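Local coordinates for protein enoyl-CoA hydratase (Mycobacterium thermoresistibile, PDB 3T3W) that probably catalyses the hydration of enoyl-CoA thioesters in lipid metabolism, as a hexameric member of the crotonase-like family, at residues R211-A214 against G215-A218; A218-P222 against F223-Q227. All coordinates share one frame; numbering follows the deposited sequence.

Interaction 1: R211-A214 against G215-A218; sequences RALA and GEIA
L213 and I217, one helical turn apart on helix 206-217, meet through the ends of their side chains: L213 CD1 lies 4.0 Å from I217 CD1, and the two chains cross obliquely rather than running alongside. The torsions account for this meeting. I217 has CG1 beside its backbone N (chi1 -64°), which lays that branch back over the preceding turn, with CG1 3.4 Å from L213 O. In L213, CG is anti to the backbone N and beside the carbonyl carbon (chi1 174°), and CD1 is the branch that meets I217.

E216, whose chain is extended beyond CG, is held to the preceding turn by its backbone, E216 N donating to A212 O at 3.1 Å. In one of its two conformers the carboxylate also comes near L213 CD1, but that approach of an oxygen to a methyl is uncertain and is not a polar bond.

Beneath these side chains the backbone is regular alpha-helix, with four successive i to i+4 hydrogen bonds. G215 N reaches R211 O at 2.8 Å, while I217 N reaches L213 O at 3.1 Å. The bond from A218 N to A214 O is more bent, with an N-H...O angle of 143°.

The helix packs on the mixed sheet of the crotonase-like fold. A214 rests on V67, V69, I30 and I121, whereas L213 and I217 bear on L141 of strand 141-145, and F181 and T182 of a second subunit approach from outside the chain. R211 reaches the neighbouring strand end, where its NH2 forms a salt bridge with D28 and a hydrogen bond to S27 O, beside strands 22-27 and 30-35.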
ATOM      1  N   ARG F 211       4.825  26.317  25.911  1.00 12.09           N
ATOM      2  CA  ARG F 211       5.893  25.925  26.792  1.00 13.28           C
ATOM      3  C   ARG F 211       5.367  25.023  27.923  1.00 12.74           C
ATOM      4  O   ARG F 211       6.038  24.088  28.358  1.00 12.77           O
ATOM      5  CB  ARG F 211       6.637  27.110  27.355  1.00 14.66           C
ATOM      6  CG  ARG F 211       7.902  26.634  28.059  1.00 16.02           C
ATOM      7  CD  ARG F 211       8.867  27.752  28.346  1.00 17.86           C
ATOM      8  NE  ARG F 211      10.037  27.234  29.029  1.00 18.47           N
ATOM      9  CZ  ARG F 211      11.146  26.803  28.434  1.00 18.56           C
ATOM     10  NH1 ARG F 211      11.255  26.816  27.123  1.00 17.70           N
ATOM     11  NH2 ARG F 211      12.168  26.403  29.187  1.00 18.84           N
ATOM     12  N   ALA F 212       4.153  25.287  28.387  1.00 12.61           N
ATOM     13  CA  ALA F 212       3.581  24.470  29.465  1.00 13.00           C
ATOM     14  C   ALA F 212       3.372  23.026  28.985  1.00 12.29           C
ATOM     15  O   ALA F 212       3.667  22.057  29.698  1.00 12.04           O
ATOM     16  CB  ALA F 212       2.255  25.069  29.966  1.00 13.14           C
ATOM     17  N   LEU F 213       2.860  22.889  27.765  1.00 11.74           N
ATOM     18  CA  LEU F 213       2.689  21.589  27.154  1.00 11.54           C
ATOM     19  C   LEU F 213       4.045  20.889  26.947  1.00 11.47           C
ATOM     20  O   LEU F 213       4.199  19.714  27.272  1.00 12.15           O
ATOM     21  CB  LEU F 213       1.914  21.730  25.840  1.00 11.32           C
ATOM     22  CG  LEU F 213       1.758  20.469  24.978  1.00 11.17           C
ATOM     23  CD1 LEU F 213       0.989  19.417  25.772  1.00 11.85           C
ATOM     24  CD2 LEU F 213       1.090  20.800  23.635  1.00 11.27           C
ATOM     25  N   ALA F 214       5.035  21.615  26.430  1.00 11.67           N
ATOM     26  CA  ALA F 214       6.393  21.076  26.255  1.00 11.36           C
ATOM     27  C   ALA F 214       6.959  20.570  27.575  1.00 12.48           C
ATOM     28  O   ALA F 214       7.531  19.490  27.639  1.00 11.70           O
ATOM     29  CB  ALA F 214       7.305  22.160  25.649  1.00 11.27           C
ATOM     30  N   GLY F 215       6.742  21.345  28.634  1.00 13.18           N
ATOM     31  CA  GLY F 215       7.185  20.956  29.981  1.00 14.65           C
ATOM     32  C   GLY F 215       6.561  19.690  30.508  1.00 14.66           C
ATOM     33  O   GLY F 215       7.249  18.886  31.125  1.00 16.16           O
ATOM     34  N   GLU F 216       5.273  19.522  30.254  1.00 15.65           N
ATOM     35  CA  GLU F 216       4.577  18.334  30.673  0.50 15.89           C
ATOM     36  C   GLU F 216       5.152  17.114  29.943  1.00 15.36           C
ATOM     37  O   GLU F 216       5.431  16.097  30.576  1.00 14.73           O
ATOM     38  CB  GLU F 216       3.086  18.539  30.440  0.50 17.03           C
ATOM     39  CG  GLU F 216       2.233  17.307  30.372  0.50 18.58           C
ATOM     40  CD  GLU F 216       0.853  17.641  29.867  0.50 19.91           C
ATOM     41  OE1 GLU F 216       0.662  18.823  29.527  0.50 22.54           O
ATOM     42  OE2 GLU F 216      -0.026  16.748  29.832  0.50 21.61           O
ATOM     43  N   ILE F 217       5.364  17.242  28.640  1.00 13.58           N
ATOM     44  CA  ILE F 217       5.902  16.148  27.847  1.00 13.18           C
ATOM     45  C   ILE F 217       7.352  15.821  28.214  1.00 13.18           C
ATOM     46  O   ILE F 217       7.747  14.650  28.205  1.00 12.96           O
ATOM     47  CB  ILE F 217       5.757  16.460  26.349  1.00 11.77           C
ATOM     48  CG1 ILE F 217       4.276  16.532  26.017  1.00 11.85           C
ATOM     49  CG2 ILE F 217       6.498  15.392  25.530  1.00 11.76           C
ATOM     50  CD1 ILE F 217       3.938  17.005  24.596  1.00 11.42           C
ATOM     51  N   ALA F 218       8.115  16.842  28.562  1.00 13.71           N
ATOM     52  CA  ALA F 218       9.550  16.680  28.878  1.00 15.97           C
ATOM     53  C   ALA F 218       9.779  15.926  30.208  1.00 17.50           C
ATOM     54  O   ALA F 218      10.889  15.507  30.482  1.00 18.36           O
ATOM     55  CB  ALA F 218      10.250  18.013  28.913  1.00 16.56           C
TER

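Interaction 2: A218-P222 against F223-Q227; sequences AKMPP and FALRQ
Where P222 leads into F223, the F223 ring has Q227 CG over one face, 3.6 Å above its plane and offset toward the rim, while Y99 of a third subunit meets F223 in an edge-to-face pair. P221 lies against the first turn of helix 222-239, its CB 4.2 Å from A224 CB. The motif is a helix N-terminus opened by two prolines, with P221 at the N-cap and P222 in the first turn, where a residue without an N-H costs the helix no bond.

The backbone evidence is two i to i+4 hydrogen bonds. P221 O receives L225 N at 3.0 Å, nearly along the C=O axis, and P222 O receives R226 N at 2.9 Å with the donor tilted 23° from the carbonyl plane. R226 itself leads outward to S103 of the third subunit, and Q227 NE2 bonds T254 of a second subunit, consistent with this turn bridging subunits of the hexamer.

Across the junction M220 and L225 cross at about a right angle. L225 CG stands beside its own backbone N (chi1 -65°), which aims the branched end back at the loop, so that L225 CD2 closes on M220 CB at 3.7 Å.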
ATOM      1  N   ALA F 218       8.115  16.842  28.562  1.00 13.71           N
ATOM      2  CA  ALA F 218       9.550  16.680  28.878  1.00 15.97           C
ATOM      3  C   ALA F 218       9.779  15.926  30.208  1.00 17.50           C
ATOM      4  O   ALA F 218      10.889  15.507  30.482  1.00 18.36           O
ATOM      5  CB  ALA F 218      10.250  18.013  28.913  1.00 16.56           C
ATOM      6  N   LYS F 219       8.720  15.695  30.967  1.00 18.32           N
ATOM      7  CA  LYS F 219       8.795  14.798  32.141  1.00 20.63           C
ATOM      8  C   LYS F 219       8.845  13.301  31.801  1.00 20.27           C
ATOM      9  O   LYS F 219       9.199  12.477  32.662  1.00 20.28           O
ATOM     10  CB  LYS F 219       7.614  15.091  33.075  1.00 23.63           C
ATOM     11  CG  LYS F 219       7.654  16.524  33.594  1.00 27.43           C
ATOM     12  CD  LYS F 219       7.014  16.744  34.948  1.00 33.77           C
ATOM     13  CE  LYS F 219       5.579  17.228  34.882  1.00 36.67           C
ATOM     14  NZ  LYS F 219       5.108  17.669  36.235  1.00 39.07           N
ATOM     15  N   MET F 220       8.484  12.927  30.574  1.00 17.73           N
ATOM     16  CA  MET F 220       8.342  11.532  30.201  1.00 18.03           C
ATOM     17  C   MET F 220       9.669  10.914  29.797  1.00 17.49           C
ATOM     18  O   MET F 220      10.579  11.624  29.368  1.00 16.94           O
ATOM     19  CB  MET F 220       7.356  11.368  29.042  1.00 18.64           C
ATOM     20  CG  MET F 220       6.024  12.019  29.329  1.00 20.11           C
ATOM     21  SD  MET F 220       5.150  11.054  30.608  1.00 23.50           S
ATOM     22  CE  MET F 220       3.981  12.343  31.094  1.00 27.08           C
ATOM     23  N   PRO F 221       9.777   9.574  29.902  1.00 17.73           N
ATOM     24  CA  PRO F 221      11.000   8.909  29.481  1.00 17.73           C
ATOM     25  C   PRO F 221      11.246   9.077  27.973  1.00 16.29           C
ATOM     26  O   PRO F 221      10.330   8.853  27.162  1.00 15.13           O
ATOM     27  CB  PRO F 221      10.747   7.435  29.828  1.00 18.77           C
ATOM     28  CG  PRO F 221       9.625   7.454  30.827  1.00 18.77           C
ATOM     29  CD  PRO F 221       8.779   8.614  30.405  1.00 18.31           C
ATOM     30  N   PRO F 222      12.461   9.507  27.600  1.00 15.97           N
ATOM     31  CA  PRO F 222      12.779   9.745  26.209  1.00 15.15           C
ATOM     32  C   PRO F 222      12.581   8.574  25.267  1.00 14.22           C
ATOM     33  O   PRO F 222      12.104   8.793  24.152  1.00 12.75           O
ATOM     34  CB  PRO F 222      14.232  10.213  26.224  1.00 16.25           C
ATOM     35  CG  PRO F 222      14.453  10.732  27.606  1.00 17.78           C
ATOM     36  CD  PRO F 222      13.583   9.895  28.487  1.00 17.47           C
ATOM     37  N   PHE F 223      12.883   7.341  25.666  1.00 14.03           N
ATOM     38  CA  PHE F 223      12.713   6.253  24.697  1.00 14.26           C
ATOM     39  C   PHE F 223      11.225   5.958  24.471  1.00 13.48           C
ATOM     40  O   PHE F 223      10.869   5.540  23.375  1.00 12.94           O
ATOM     41  CB  PHE F 223      13.472   4.970  25.074  1.00 15.91           C
ATOM     42  CG  PHE F 223      13.571   3.949  23.937  1.00 16.19           C
ATOM     43  CD1 PHE F 223      14.197   4.284  22.717  1.00 16.94           C
ATOM     44  CD2 PHE F 223      13.058   2.667  24.083  1.00 16.86           C
ATOM     45  CE1 PHE F 223      14.285   3.343  21.664  1.00 17.29           C
ATOM     46  CE2 PHE F 223      13.147   1.726  23.057  1.00 17.21           C
ATOM     47  CZ  PHE F 223      13.758   2.064  21.858  1.00 17.23           C
ATOM     48  N   ALA F 224      10.409   6.104  25.508  1.00 13.00           N
ATOM     49  CA  ALA F 224       8.950   5.902  25.395  1.00 13.39           C
ATOM     50  C   ALA F 224       8.356   6.964  24.478  1.00 12.08           C
ATOM     51  O   ALA F 224       7.477   6.679  23.691  1.00 12.35           O
ATOM     52  CB  ALA F 224       8.304   6.006  26.762  1.00 14.51           C
ATOM     53  N   LEU F 225       8.808   8.210  24.620  1.00 11.89           N
ATOM     54  CA  LEU F 225       8.403   9.303  23.684  1.00 11.19           C
ATOM     55  C   LEU F 225       8.815   9.013  22.260  1.00 11.10           C
ATOM     56  O   LEU F 225       8.033   9.206  21.332  1.00 10.35           O
ATOM     57  CB  LEU F 225       8.960  10.702  24.098  1.00 10.63           C
ATOM     58  CG  LEU F 225       8.442  11.267  25.430  1.00 10.75           C
ATOM     59  CD1 LEU F 225       9.274  12.492  25.847  1.00 10.49           C
ATOM     60  CD2 LEU F 225       6.956  11.604  25.361  1.00 10.58           C
ATOM     61  N   ARG F 226      10.064   8.584  22.087  1.00 11.20           N
ATOM     62  CA  ARG F 226      10.576   8.246  20.754  1.00 11.14           C
ATOM     63  C   ARG F 226       9.674   7.152  20.126  1.00 11.24           C
ATOM     64  O   ARG F 226       9.295   7.252  18.964  1.00 10.61           O
ATOM     65  CB  ARG F 226      12.016   7.699  20.846  1.00 12.25           C
ATOM     66  CG  ARG F 226      12.567   7.257  19.492  1.00 13.27           C
ATOM     67  CD  ARG F 226      14.044   6.791  19.554  1.00 16.10           C
ATOM     68  NE  ARG F 226      14.531   6.575  18.175  1.00 17.39           N
ATOM     69  CZ  ARG F 226      15.779   6.755  17.760  1.00 18.96           C
ATOM     70  NH1 ARG F 226      16.063   6.549  16.477  1.00 20.42           N
ATOM     71  NH2 ARG F 226      16.743   7.118  18.606  1.00 20.63           N
ATOM     72  N   GLN F 227       9.374   6.116  20.893  1.00 10.97           N
ATOM     73  CA  GLN F 227       8.652   5.001  20.285  1.00 10.90           C
ATOM     74  C   GLN F 227       7.140   5.268  20.147  1.00  9.68           C
ATOM     75  O   GLN F 227       6.540   4.744  19.208  1.00  9.02           O
ATOM     76  CB  GLN F 227       8.969   3.685  20.948  1.00 12.31           C
ATOM     77  CG  GLN F 227      10.459   3.229  20.800  1.00 12.95           C
ATOM     78  CD  GLN F 227      10.956   3.080  19.364  1.00 13.57           C
ATOM     79  OE1 GLN F 227      11.233   4.055  18.683  1.00 15.04           O
ATOM     80  NE2 GLN F 227      11.013   1.837  18.886  1.00 14.62           N
TER

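Interactions 1 and 2 follow each other along the chain and share A218: the first lies within helix 206-217, the second joins the loop after it to helix 222-239. Both are partly buried and both touch the second subunit, but their settings differ. Residues 211-218 lie on the sheet of their own chain, with a regular run of backbone bonds, aliphatic contacts and a salt bridge, R211 to D28. Residues 218-227 open a new helix with two prolines; F223 and Q227 are buried against other subunits, and R226, partly exposed, bonds S103 of the third, whereas L225 packs on P119 of its own chain. The two meet where I217 O packs against L225 CD1, at 3.5 Å.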